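PDB 3GC6: ecto-NAD+ glycohydrolase (CD38 molecule) from Bos taurus, which belongs to the ADP-ribosyl cyclase family of disulfide-bonded proteins, with a parallel beta-sheet flanked by helices. Local coordinates for residues V85-S88 with K89-L93; A94-Y97 with A98-R101; M180-G184 with R185-P189; D236-S239 with R240-L244; W150-L153 with S154-A158. The protein carries 1 engineered substitution. All blocks are in the same frame, centred on the assembly; numbering follows the deposited sequence. Where two conformers were deposited one is given.

Interaction 1: V85-S88 with K89-L93. With NAG (2-acetamido-2-deoxy-beta-D-glucopyranose), chain C.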
# COMPACT_ATOMS: atom_id res chain seq x y z
N VAL A 85 -5.22 7.47 -21.11
CA VAL A 85 -4.70 7.26 -22.46
C VAL A 85 -5.12 5.89 -23.00
O VAL A 85 -5.00 4.87 -22.28
CB VAL A 85 -3.17 7.29 -22.43
CG1 VAL A 85 -2.60 6.91 -23.80
CG2 VAL A 85 -2.72 8.73 -22.05
N PHE A 86 -5.62 5.87 -24.23
CA PHE A 86 -5.91 4.65 -24.98
C PHE A 86 -4.88 4.56 -26.10
O PHE A 86 -4.25 5.57 -26.46
CB PHE A 86 -7.29 4.74 -25.63
CG PHE A 86 -8.40 4.77 -24.63
CD1 PHE A 86 -9.09 3.59 -24.31
CD2 PHE A 86 -8.75 5.96 -23.99
CE1 PHE A 86 -10.14 3.62 -23.36
CE2 PHE A 86 -9.77 6.00 -23.05
CZ PHE A 86 -10.48 4.83 -22.73
N TRP A 87 -4.66 3.36 -26.61
CA TRP A 87 -3.67 3.21 -27.67
C TRP A 87 -3.99 1.96 -28.47
O TRP A 87 -4.67 1.05 -27.99
CB TRP A 87 -2.25 3.14 -27.07
CG TRP A 87 -2.04 1.93 -26.16
CD1 TRP A 87 -2.31 1.85 -24.81
CD2 TRP A 87 -1.56 0.66 -26.55
NE1 TRP A 87 -2.00 0.57 -24.33
CE2 TRP A 87 -1.55 -0.18 -25.39
CE3 TRP A 87 -1.13 0.12 -27.77
CZ2 TRP A 87 -1.10 -1.50 -25.44
CZ3 TRP A 87 -0.70 -1.20 -27.82
CH2 TRP A 87 -0.71 -2.00 -26.66
N SER A 88 -3.49 1.94 -29.71
CA SER A 88 -3.68 0.75 -30.53
C SER A 88 -2.56 0.71 -31.54
O SER A 88 -2.38 1.68 -32.29
CB SER A 88 -5.04 0.84 -31.25
OG SER A 88 -5.35 -0.38 -31.93
N LYS A 89 -1.80 -0.38 -31.53
CA LYS A 89 -0.67 -0.59 -32.47
C LYS A 89 0.51 0.37 -32.24
O LYS A 89 1.39 0.48 -33.08
CB LYS A 89 -1.11 -0.53 -33.94
CG LYS A 89 -2.47 -1.19 -34.25
CD LYS A 89 -2.48 -2.65 -33.86
CE LYS A 89 -3.84 -3.34 -34.16
NZ LYS A 89 -4.23 -3.34 -35.60
N THR A 90 0.54 1.01 -31.07
CA THR A 90 1.57 2.01 -30.73
C THR A 90 2.11 1.75 -29.31
O THR A 90 2.40 2.69 -28.56
CB THR A 90 0.96 3.42 -30.73
OG1 THR A 90 -0.20 3.38 -29.88
CG2 THR A 90 0.54 3.81 -32.15
N LYS A 91 2.28 0.48 -28.95
CA LYS A 91 2.59 0.15 -27.56
C LYS A 91 3.75 0.96 -27.01
O LYS A 91 3.64 1.57 -25.95
CB LYS A 91 2.93 -1.33 -27.42
CG LYS A 91 3.12 -1.73 -25.97
CD LYS A 91 3.21 -3.23 -25.78
CE LYS A 91 3.33 -3.60 -24.30
NZ LYS A 91 2.10 -3.32 -23.50
N GLU A 92 4.88 0.94 -27.69
CA GLU A 92 6.07 1.60 -27.15
C GLU A 92 5.87 3.13 -27.02
O GLU A 92 6.16 3.75 -25.99
CB GLU A 92 7.31 1.26 -28.00
CG GLU A 92 7.92 -0.14 -27.72
CD GLU A 92 7.14 -1.32 -28.33
OE1 GLU A 92 6.25 -1.05 -29.16
OE2 GLU A 92 7.41 -2.50 -27.97
N LEU A 93 5.36 3.73 -28.08
CA LEU A 93 5.18 5.19 -28.09
C LEU A 93 4.16 5.62 -27.04
O LEU A 93 4.38 6.61 -26.34
CB LEU A 93 4.72 5.64 -29.46
CG LEU A 93 4.37 7.12 -29.53
CD1 LEU A 93 5.56 8.06 -29.27
CD2 LEU A 93 3.70 7.38 -30.88
C1 NAG C . 3.47 1.30 -36.11
C2 NAG C . 4.53 1.66 -35.06
C3 NAG C . 5.84 0.90 -35.36
C4 NAG C . 5.64 -0.59 -35.66
C5 NAG C . 4.50 -0.76 -36.66
C6 NAG C . 4.15 -2.24 -36.93
C7 NAG C . 4.35 3.89 -34.04
C8 NAG C . 4.51 5.36 -34.25
N2 NAG C . 4.79 3.10 -35.04
O3 NAG C . 6.77 1.09 -34.31
O4 NAG C . 6.85 -1.15 -36.19
O5 NAG C . 3.35 -0.12 -36.14
O6 NAG C . 3.91 -2.92 -35.72
O7 NAG C . 3.85 3.46 -33.00
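Trp87 and Lys91 meet where strand 85-88, at one edge of the four-stranded parallel sheet, turns into helix 91-101, a strand-to-helix junction of the alpha/beta part of the fold. The tight part is the indole. Lys91 CA lies over one face of its six-membered ring, 3.9 Å from the centroid, a CH-pi contact set toward the ring's rim, and Lys91 CB continues along the rim to CZ3 at 3.7 Å. With CG of Trp87 lodged between the backbone N and the carbonyl carbon (chi1 62°), the ring is swung over the start of the helix; its NE1 is hydrogen-bonded to Glu107. Beside the indole, at its edge, Thr90, the N-cap residue, sets OG1 3.5 Å from Trp87 CB, and this hydroxyl bonds not to the helix but to the carbonyl of Val168 in the neighbouring strand. The junction has no hydrogen bond between the two segments, so packing and outside partners fix its shape. Looser are the partly exposed outer ends of Lys89 and Lys91. Lys89, with a positive phi of 68°, sends a chain bent at chi2 and chi4 past Ser88 to a salt bridge with Asp178, while the Lys91 chain runs out in extended form and bends only at its last torsion. On the glycan side the buried Thr90 brings CG2 within 3.4 Å of O7 of the N-acetylglucosamine.

Interaction 2: A94-Y97 with A98-R101. With SO4 (sulfate ion), chain F.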
# COMPACT_ATOMS: atom_id res chain seq x y z
N ALA A 94 3.04 4.90 -26.96
CA ALA A 94 1.96 5.30 -26.06
C ALA A 94 2.44 5.28 -24.61
O ALA A 94 2.10 6.16 -23.82
CB ALA A 94 0.70 4.39 -26.24
N HIS A 95 3.25 4.28 -24.28
CA HIS A 95 3.70 4.16 -22.89
C HIS A 95 4.78 5.19 -22.57
O HIS A 95 4.78 5.77 -21.49
CB HIS A 95 4.03 2.71 -22.56
CG HIS A 95 2.83 1.81 -22.70
ND1 HIS A 95 1.91 1.62 -21.67
CD2 HIS A 95 2.36 1.09 -23.75
CE1 HIS A 95 0.95 0.81 -22.08
NE2 HIS A 95 1.20 0.47 -23.33
N GLU A 96 5.62 5.49 -23.56
CA GLU A 96 6.58 6.59 -23.38
C GLU A 96 5.84 7.91 -23.15
O GLU A 96 6.16 8.68 -22.24
CB GLU A 96 7.55 6.69 -24.57
CG GLU A 96 8.61 7.81 -24.44
CD GLU A 96 9.54 7.65 -23.24
OE1 GLU A 96 9.62 6.55 -22.65
OE2 GLU A 96 10.21 8.67 -22.92
N TYR A 97 4.83 8.17 -23.99
CA TYR A 97 4.04 9.39 -23.84
C TYR A 97 3.38 9.45 -22.45
O TYR A 97 3.44 10.47 -21.77
CB TYR A 97 2.98 9.40 -24.94
CG TYR A 97 1.86 10.41 -24.82
CD1 TYR A 97 2.07 11.77 -25.06
CD2 TYR A 97 0.56 9.98 -24.56
CE1 TYR A 97 1.02 12.69 -25.01
CE2 TYR A 97 -0.49 10.89 -24.51
CZ TYR A 97 -0.25 12.22 -24.71
OH TYR A 97 -1.30 13.12 -24.66
N ALA A 98 2.75 8.36 -22.03
CA ALA A 98 2.08 8.35 -20.74
C ALA A 98 3.07 8.60 -19.64
O ALA A 98 2.75 9.33 -18.71
CB ALA A 98 1.34 7.05 -20.52
N LYS A 99 4.26 8.01 -19.75
CA LYS A 99 5.31 8.21 -18.72
C LYS A 99 5.75 9.67 -18.66
O LYS A 99 5.80 10.29 -17.57
CB LYS A 99 6.50 7.26 -18.98
CG LYS A 99 6.13 5.84 -18.64
CD LYS A 99 7.28 4.85 -18.69
CE LYS A 99 7.34 4.19 -20.08
NZ LYS A 99 7.23 2.69 -20.01
N ARG A 100 6.04 10.26 -19.82
CA ARG A 100 6.54 11.63 -19.85
C ARG A 100 5.49 12.61 -19.35
O ARG A 100 5.83 13.63 -18.71
CB ARG A 100 6.96 12.00 -21.27
CG ARG A 100 8.13 11.17 -21.83
CD ARG A 100 9.51 11.58 -21.23
NE ARG A 100 9.62 11.26 -19.81
CZ ARG A 100 9.86 10.04 -19.32
NH1 ARG A 100 10.02 9.00 -20.13
NH2 ARG A 100 9.94 9.86 -18.01
N ARG A 101 4.22 12.30 -19.61
CA ARG A 101 3.13 13.23 -19.30
C ARG A 101 2.40 12.89 -17.99
O ARG A 101 1.45 13.59 -17.63
CB ARG A 101 2.10 13.29 -20.45
CG ARG A 101 2.69 13.65 -21.81
CD ARG A 101 2.93 15.12 -21.93
NE ARG A 101 3.47 15.52 -23.25
CZ ARG A 101 2.79 16.22 -24.15
NH1 ARG A 101 1.54 16.59 -23.89
NH2 ARG A 101 3.37 16.57 -25.30
S SO4 F . 10.93 13.04 -16.12
O1 SO4 F . 9.64 12.74 -16.74
O2 SO4 F . 10.94 14.39 -15.58
O3 SO4 F . 11.17 12.08 -15.05
O4 SO4 F . 11.97 12.92 -17.15
O HOH W 1 11.14 6.27 -20.47
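Arg100 is gripped at two edges of its guanidinium, by Glu96 of the preceding helical turn and by a sulfate ion, probably from the crystallisation liquor. This i to i+4 pair lies on helix 91-101, which packs against the parallel sheet. NH1 of Arg100 makes a salt bridge to OE2 of Glu96 at 2.8 Å. The bond lies in the guanidinium plane, yet OE2 is met from above the carboxylate plane, and the two flat groups are turned 46° apart. A bridging water donates to Glu96 OE1 and accepts from Arg100 NH1, so both carboxylate oxygens are tied to one nitrogen. Arg100 NH2 binds sulfate O1 at 3.2 Å, with a weaker bond from NE; Arg102 also holds this ion. Bends at chi2 and chi3 fold the arginine back over the helix, bringing its CG 3.4 Å from Glu96 OE2. Lys99 also folds back, its CE 3.3 Å from the carbonyl O of His95. Toward the sheet, Tyr97, its CG anti to the backbone N (chi1 167°), reaches strand 164-170 and meets the ring of Phe243. The amides of Ala98 to Arg101 each bond to the carbonyl four residues earlier, Ala94 to Tyr97. The guanidinium of Arg101, bonded to the carbonyl of Leu244, has Tyr97 CE1 over one face, and Arg101 CG lies 3.7 Å from that same CE1.

Interaction 3: M180-G184 with R185-P189; sequences MSIFG and RVQAP. Engineered in segment 185-189: Gln187 (natural residue Glu). With SO4 (sulfate ion), chain G.
Just before helix 182-187 Met180 meets Arg185: in one of its two conformers Met180 CE lies 4.1 Å from Arg185 CB, a contact that holds for that copy alone. The arginine, bent at chi3 (59°), doubles back so that its guanidinium edge faces Met180 O, although the modelled separation is too short to be trusted. Ser181 is the N-cap. Its OG, held between the backbone N and the carbonyl carbon (chi1 69°), accepts from Gly184 N at 3.0 Å and also bonds to the carbonyl of Asp178, while its own carbonyl O accepts from Arg185 N and lies over one face of the Arg185 guanidinium. Ile182 gives its amide N to O1 of a sulfate at 2.7 Å, an ion probably from the crystallisation liquor that sits at the N-terminal end of the helix. Its carbonyl O takes two hydrogen bonds, from Val186 N above the carbonyl plane and from Gln187 N in that plane, and its CG1 lies 4.1 Å from Val186 CB. Phe183 follows. Ala188 CB sits over one face of the ring, 4.1 Å from CZ, and at the ring's edge OE1 of Gln187, an engineered residue, comes within 3.4 Å of CD1, with ring and amide planes 76° apart. Phe183 O accepts from Ala188 N in a nearly straight bond. Gly184 O touches the ring of Pro189 at CG, 3.3 Å away. The i to i+5 bonds of Gln187 and Ala188 mark a pi-type widening at the end of a short, serine-capped helix, which forms the crossover of the beta-alpha-beta unit between strands 164-170 and 196-203.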
# COMPACT_ATOMS: atom_id res chain seq x y z
N MET A 180 -11.35 -4.33 -35.49
CA MET A 180 -11.27 -5.63 -34.83
C MET A 180 -10.15 -5.73 -33.80
O MET A 180 -9.91 -6.80 -33.22
CB MET A 180 -11.21 -6.75 -35.87
CG MET A 180 -12.50 -6.89 -36.67
SD MET A 180 -13.83 -7.66 -35.72
CE MET A 180 -14.48 -6.29 -34.75
N SER A 181 -9.46 -4.61 -33.57
CA SER A 181 -8.50 -4.50 -32.47
C SER A 181 -9.25 -4.39 -31.15
O SER A 181 -10.45 -4.13 -31.13
CB SER A 181 -7.63 -3.25 -32.64
OG SER A 181 -8.38 -2.06 -32.46
N ILE A 182 -8.53 -4.61 -30.06
CA ILE A 182 -9.19 -4.48 -28.76
C ILE A 182 -9.70 -3.03 -28.57
O ILE A 182 -10.75 -2.80 -27.98
CB ILE A 182 -8.32 -4.97 -27.57
CG1 ILE A 182 -9.15 -5.07 -26.30
CG2 ILE A 182 -7.03 -4.13 -27.41
CD1 ILE A 182 -8.52 -5.99 -25.27
N PHE A 183 -8.93 -2.07 -29.06
CA PHE A 183 -9.36 -0.68 -28.95
C PHE A 183 -10.66 -0.46 -29.74
O PHE A 183 -11.63 0.17 -29.27
CB PHE A 183 -8.29 0.30 -29.44
CG PHE A 183 -8.80 1.72 -29.54
CD1 PHE A 183 -9.11 2.42 -28.39
CD2 PHE A 183 -8.99 2.31 -30.77
CE1 PHE A 183 -9.62 3.72 -28.46
CE2 PHE A 183 -9.47 3.62 -30.88
CZ PHE A 183 -9.80 4.34 -29.71
N GLY A 184 -10.71 -1.01 -30.94
CA GLY A 184 -11.85 -0.75 -31.82
C GLY A 184 -13.08 -1.57 -31.47
O GLY A 184 -14.20 -1.15 -31.69
N ARG A 185 -12.86 -2.77 -30.95
CA ARG A 185 -13.96 -3.71 -30.71
C ARG A 185 -14.54 -3.55 -29.30
O ARG A 185 -15.77 -3.68 -29.10
CB ARG A 185 -13.46 -5.14 -30.91
CG ARG A 185 -14.48 -6.23 -30.59
CD ARG A 185 -13.89 -7.66 -30.70
NE ARG A 185 -12.74 -7.89 -29.80
CZ ARG A 185 -11.48 -7.88 -30.23
NH1 ARG A 185 -11.25 -7.64 -31.52
NH2 ARG A 185 -10.46 -8.08 -29.42
N VAL A 186 -13.67 -3.26 -28.33
CA VAL A 186 -14.05 -3.27 -26.92
C VAL A 186 -13.97 -1.90 -26.25
O VAL A 186 -14.84 -1.53 -25.46
CB VAL A 186 -13.18 -4.28 -26.10
CG1 VAL A 186 -13.64 -4.31 -24.67
CG2 VAL A 186 -13.26 -5.67 -26.71
N GLN A 187 -12.91 -1.14 -26.54
CA GLN A 187 -12.73 0.11 -25.78
C GLN A 187 -13.57 1.25 -26.33
O GLN A 187 -14.41 1.80 -25.62
CB GLN A 187 -11.26 0.48 -25.69
CG GLN A 187 -10.45 -0.58 -24.93
CD GLN A 187 -8.94 -0.42 -25.07
OE1 GLN A 187 -8.45 0.52 -25.65
NE2 GLN A 187 -8.19 -1.37 -24.47
N ALA A 188 -13.38 1.59 -27.60
CA ALA A 188 -14.12 2.73 -28.16
C ALA A 188 -15.65 2.57 -28.03
O ALA A 188 -16.33 3.50 -27.65
CB ALA A 188 -13.68 3.04 -29.63
N PRO A 189 -16.19 1.38 -28.32
CA PRO A 189 -17.66 1.23 -28.26
C PRO A 189 -18.22 1.32 -26.85
O PRO A 189 -19.44 1.48 -26.70
CB PRO A 189 -17.89 -0.19 -28.83
CG PRO A 189 -16.71 -0.38 -29.75
CD PRO A 189 -15.55 0.25 -29.05
S SO4 G . -4.78 -5.55 -30.80
O1 SO4 G . -6.14 -5.79 -30.31
O2 SO4 G . -3.84 -6.08 -29.82
O3 SO4 G . -4.67 -6.29 -32.06
O4 SO4 G . -4.53 -4.13 -31.06

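Interaction 4: D236-S239 with R240-L244. With NAG (2-acetamido-2-deoxy-beta-D-glucopyranose), chain C.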
# COMPACT_ATOMS: atom_id res chain seq x y z
N ASP A 236 -2.89 14.69 -36.89
CA ASP A 236 -2.05 13.74 -37.60
C ASP A 236 -0.80 14.43 -38.17
O ASP A 236 -0.47 15.55 -37.79
CB ASP A 236 -2.86 13.04 -38.71
CG ASP A 236 -3.40 14.03 -39.74
OD1 ASP A 236 -2.83 15.13 -39.86
OD2 ASP A 236 -4.41 13.74 -40.42
N ASN A 237 -0.13 13.72 -39.05
CA ASN A 237 1.09 14.18 -39.70
C ASN A 237 2.11 14.65 -38.68
O ASN A 237 2.64 15.76 -38.78
CB ASN A 237 0.78 15.28 -40.72
CG ASN A 237 1.88 15.40 -41.77
OD1 ASN A 237 2.69 14.47 -41.94
ND2 ASN A 237 1.93 16.53 -42.45
N LEU A 238 2.31 13.83 -37.65
CA LEU A 238 3.30 14.12 -36.58
C LEU A 238 4.25 12.95 -36.45
O LEU A 238 3.82 11.80 -36.40
CB LEU A 238 2.59 14.27 -35.21
CG LEU A 238 1.71 15.48 -34.99
CD1 LEU A 238 0.90 15.27 -33.71
CD2 LEU A 238 2.54 16.76 -34.89
N SER A 239 5.55 13.23 -36.36
CA SER A 239 6.50 12.18 -36.03
C SER A 239 6.43 11.92 -34.53
O SER A 239 5.84 12.71 -33.78
CB SER A 239 7.94 12.64 -36.38
OG SER A 239 8.29 13.73 -35.54
N ARG A 240 7.10 10.86 -34.08
CA ARG A 240 7.19 10.61 -32.64
C ARG A 240 7.71 11.82 -31.85
O ARG A 240 7.14 12.19 -30.82
CB ARG A 240 8.07 9.40 -32.35
CG ARG A 240 7.52 8.10 -32.87
CD ARG A 240 8.44 6.95 -32.46
NE ARG A 240 8.17 5.74 -33.24
CZ ARG A 240 7.83 4.57 -32.70
NH1 ARG A 240 7.73 4.44 -31.38
NH2 ARG A 240 7.61 3.53 -33.50
N ASP A 241 8.80 12.42 -32.31
CA ASP A 241 9.38 13.54 -31.57
C ASP A 241 8.47 14.76 -31.61
O ASP A 241 8.34 15.47 -30.59
CB ASP A 241 10.76 13.91 -32.11
CG ASP A 241 11.80 12.84 -31.81
OD1 ASP A 241 11.56 11.95 -30.96
OD2 ASP A 241 12.90 12.90 -32.42
N GLN A 242 7.83 15.02 -32.76
CA GLN A 242 6.90 16.17 -32.82
C GLN A 242 5.74 15.95 -31.84
O GLN A 242 5.34 16.87 -31.14
CB GLN A 242 6.34 16.36 -34.23
CG GLN A 242 7.41 16.83 -35.21
CD GLN A 242 6.91 16.87 -36.61
OE1 GLN A 242 6.19 15.97 -37.07
NE2 GLN A 242 7.30 17.92 -37.33
N PHE A 243 5.24 14.73 -31.80
CA PHE A 243 4.12 14.38 -30.92
C PHE A 243 4.51 14.58 -29.46
O PHE A 243 3.80 15.23 -28.66
CB PHE A 243 3.73 12.92 -31.16
CG PHE A 243 2.76 12.35 -30.15
CD1 PHE A 243 1.50 12.92 -29.98
CD2 PHE A 243 3.11 11.24 -29.39
CE1 PHE A 243 0.61 12.41 -29.07
CE2 PHE A 243 2.21 10.72 -28.45
CZ PHE A 243 0.97 11.30 -28.28
N LEU A 244 5.66 14.04 -29.09
CA LEU A 244 6.08 14.12 -27.68
C LEU A 244 6.32 15.57 -27.22
O LEU A 244 6.19 15.89 -26.03
CB LEU A 244 7.35 13.25 -27.46
CG LEU A 244 7.07 11.75 -27.53
CD1 LEU A 244 8.41 11.01 -27.53
CD2 LEU A 244 6.16 11.25 -26.39
C1 NAG C . 3.47 1.30 -36.11
C2 NAG C . 4.53 1.66 -35.06
C3 NAG C . 5.84 0.90 -35.36
C4 NAG C . 5.64 -0.59 -35.66
C5 NAG C . 4.50 -0.76 -36.66
C6 NAG C . 4.15 -2.24 -36.93
C7 NAG C . 4.35 3.89 -34.04
C8 NAG C . 4.51 5.36 -34.25
N2 NAG C . 4.79 3.10 -35.04
O3 NAG C . 6.77 1.09 -34.31
O4 NAG C . 6.85 -1.15 -36.19
O5 NAG C . 3.35 -0.12 -36.14
O6 NAG C . 3.91 -2.92 -35.72
O7 NAG C . 3.85 3.46 -33.00
O HOH W 2 5.90 14.98 -39.57
O HOH W 3 10.62 11.42 -34.41
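Ser239 and Gln242 grip each other by reciprocal bonds. The amide N of Ser239 donates to Gln242 OE1 at 2.9 Å, in the carbonyl plane and on a lone pair, while Gln242 N returns a bond to Ser239 OG at 3.1 Å. Placing OG between the backbone N and the carbonyl carbon (chi1 65°) turns it back over the first helical turn, where it also lies 3.2 Å from Gln242 CG. The two reciprocal bonds make a capping box, Ser239 being the N-cap between the weakly bonded last residues of strand 231-239, past the corner at Asn237, and helix 240-244. One water donates to Gln242 OE1, and another accepts from Asp241 N. Phe243 N completes the turn with a bond to Ser239 O at 2.9 Å. Beside the box, Leu238 CD2 packs on Gln242 CB at 3.9 Å. Farther out, the Phe243 ring meets that of Trp200. Arg240 leaves the cap in an extended chain and lays one guanidinium face over the acetamido methyl C8 of the N-acetylglucosamine. Its NH2 makes a weak bond to sugar O3, 2.7 Å away, and a salt bridge to Asp204, which itself binds the sugar through its other carboxylate oxygen.

Interaction 5: W150-L153 with S154-A158; sequences WEVL and SERFA
Two successive turns of helix 145-159, which packs against helices 69-74, 110-115 and 182-187, meet through Trp150 and Ser154. The carbonyl O of Trp150 takes two hydrogen bonds from the same residue: Ser154 N at 2.9 Å and Ser154 OG at 2.7 Å. They arrive from opposite faces of the carbonyl plane, the amide 39° out of it and the hydroxyl tilted by 26°. With OG beside its own backbone N (chi1 -74°), the serine hydroxyl folds back onto the preceding turn. The following rungs are ordinary i to i+4 bonds, among them Phe157 N to Leu153 O at 2.9 Å. Glu155 runs alongside the helix, its CG 3.2 Å from Glu151 O, and its carboxylate forms a salt bridge with Lys65. Glu151 OE2 lies 5.1 Å from Glu155 OE2, and the methyl CG2 of Val152 is 4.4 Å from Arg156 CG. The Phe157 ring meets that of Phe86. Since the Ser154 hydroxyl gives its proton to Trp150 O, its oxygen can accept from NE2 of the engineered Gln187, which satisfies this buried group; the like charges of the two glutamates are probably eased by Lys65.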
# COMPACT_ATOMS: atom_id res chain seq x y z
N TRP A 150 -8.28 -9.21 -20.52
CA TRP A 150 -7.99 -7.90 -21.13
C TRP A 150 -9.28 -7.28 -21.70
O TRP A 150 -9.41 -6.06 -21.74
CB TRP A 150 -6.89 -8.04 -22.18
CG TRP A 150 -5.57 -8.26 -21.54
CD1 TRP A 150 -4.84 -9.41 -21.54
CD2 TRP A 150 -4.80 -7.30 -20.79
NE1 TRP A 150 -3.66 -9.25 -20.82
CE2 TRP A 150 -3.63 -7.95 -20.35
CE3 TRP A 150 -5.00 -5.96 -20.42
CZ2 TRP A 150 -2.64 -7.28 -19.58
CZ3 TRP A 150 -4.05 -5.31 -19.66
CH2 TRP A 150 -2.88 -5.96 -19.24
N GLU A 151 -10.20 -8.13 -22.16
CA GLU A 151 -11.47 -7.63 -22.68
C GLU A 151 -12.26 -6.97 -21.55
O GLU A 151 -12.74 -5.83 -21.71
CB GLU A 151 -12.23 -8.80 -23.35
CG GLU A 151 -13.73 -8.75 -23.47
CD GLU A 151 -14.26 -10.18 -23.69
OE1 GLU A 151 -13.71 -10.89 -24.56
OE2 GLU A 151 -15.18 -10.63 -22.97
N VAL A 152 -12.42 -7.64 -20.41
CA VAL A 152 -13.25 -7.05 -19.37
C VAL A 152 -12.54 -5.87 -18.71
O VAL A 152 -13.18 -4.87 -18.36
CB VAL A 152 -13.75 -8.10 -18.34
CG1 VAL A 152 -12.60 -8.73 -17.64
CG2 VAL A 152 -14.74 -7.43 -17.35
N LEU A 153 -11.23 -5.97 -18.54
CA LEU A 153 -10.51 -4.82 -18.00
C LEU A 153 -10.68 -3.62 -18.92
O LEU A 153 -10.87 -2.49 -18.45
CB LEU A 153 -9.01 -5.10 -17.78
CG LEU A 153 -8.34 -4.23 -16.71
CD1 LEU A 153 -8.86 -4.56 -15.29
CD2 LEU A 153 -6.83 -4.37 -16.81
N SER A 154 -10.58 -3.88 -20.21
CA SER A 154 -10.73 -2.79 -21.23
C SER A 154 -12.10 -2.14 -21.15
O SER A 154 -12.25 -0.91 -21.25
CB SER A 154 -10.56 -3.36 -22.64
OG SER A 154 -9.20 -3.65 -22.90
N GLU A 155 -13.14 -2.97 -21.03
CA GLU A 155 -14.53 -2.44 -20.91
C GLU A 155 -14.68 -1.55 -19.71
O GLU A 155 -15.24 -0.45 -19.80
CB GLU A 155 -15.54 -3.59 -20.79
CG GLU A 155 -15.64 -4.41 -22.05
CD GLU A 155 -16.73 -5.48 -21.98
OE1 GLU A 155 -17.14 -5.85 -20.87
OE2 GLU A 155 -17.15 -5.97 -23.05
N ARG A 156 -14.17 -1.99 -18.56
CA ARG A 156 -14.37 -1.23 -17.34
C ARG A 156 -13.57 0.07 -17.41
O ARG A 156 -14.05 1.14 -17.01
CB ARG A 156 -14.02 -2.06 -16.12
CG ARG A 156 -14.94 -3.28 -15.94
CD ARG A 156 -16.34 -2.84 -15.49
NE ARG A 156 -16.30 -2.23 -14.17
CZ ARG A 156 -16.49 -2.90 -13.03
NH1 ARG A 156 -16.75 -4.20 -13.07
NH2 ARG A 156 -16.42 -2.28 -11.86
N PHE A 157 -12.36 0.00 -18.00
CA PHE A 157 -11.48 1.17 -18.19
C PHE A 157 -12.20 2.20 -19.09
O PHE A 157 -12.24 3.39 -18.76
CB PHE A 157 -10.21 0.63 -18.86
CG PHE A 157 -9.13 1.65 -19.17
CD1 PHE A 157 -8.34 2.20 -18.15
CD2 PHE A 157 -8.78 1.91 -20.50
CE1 PHE A 157 -7.28 3.08 -18.46
CE2 PHE A 157 -7.72 2.79 -20.81
CZ PHE A 157 -6.98 3.38 -19.80
N ALA A 158 -12.85 1.74 -20.16
CA ALA A 158 -13.53 2.66 -21.09
C ALA A 158 -14.79 3.24 -20.44
O ALA A 158 -15.07 4.44 -20.59
CB ALA A 158 -13.88 1.94 -22.40

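Interactions 1 and 2 share helix 91-101, from the sheet edge where it starts to its charged outer turns, and touch through Trp87, Ala94 and His95. Interaction 5 lies nearest the chain centre and interaction 3 is the most buried of the set; Gln187 with Ser154, and packing of Ile182 on Ser154 and Val186 on Glu155, join them, and Phe86 of interaction 1 touches both. Interaction 4 is farthest from the centre, at the opposite edge strand, yet meets interaction 2 through Tyr97 and Phe243 and shares the sugar with interaction 1. Serine caps serve interactions 3 and 4, a mid-helix serine interaction 5, and surface ion pairing interaction 2, whereas 85-93 relies on indole packing.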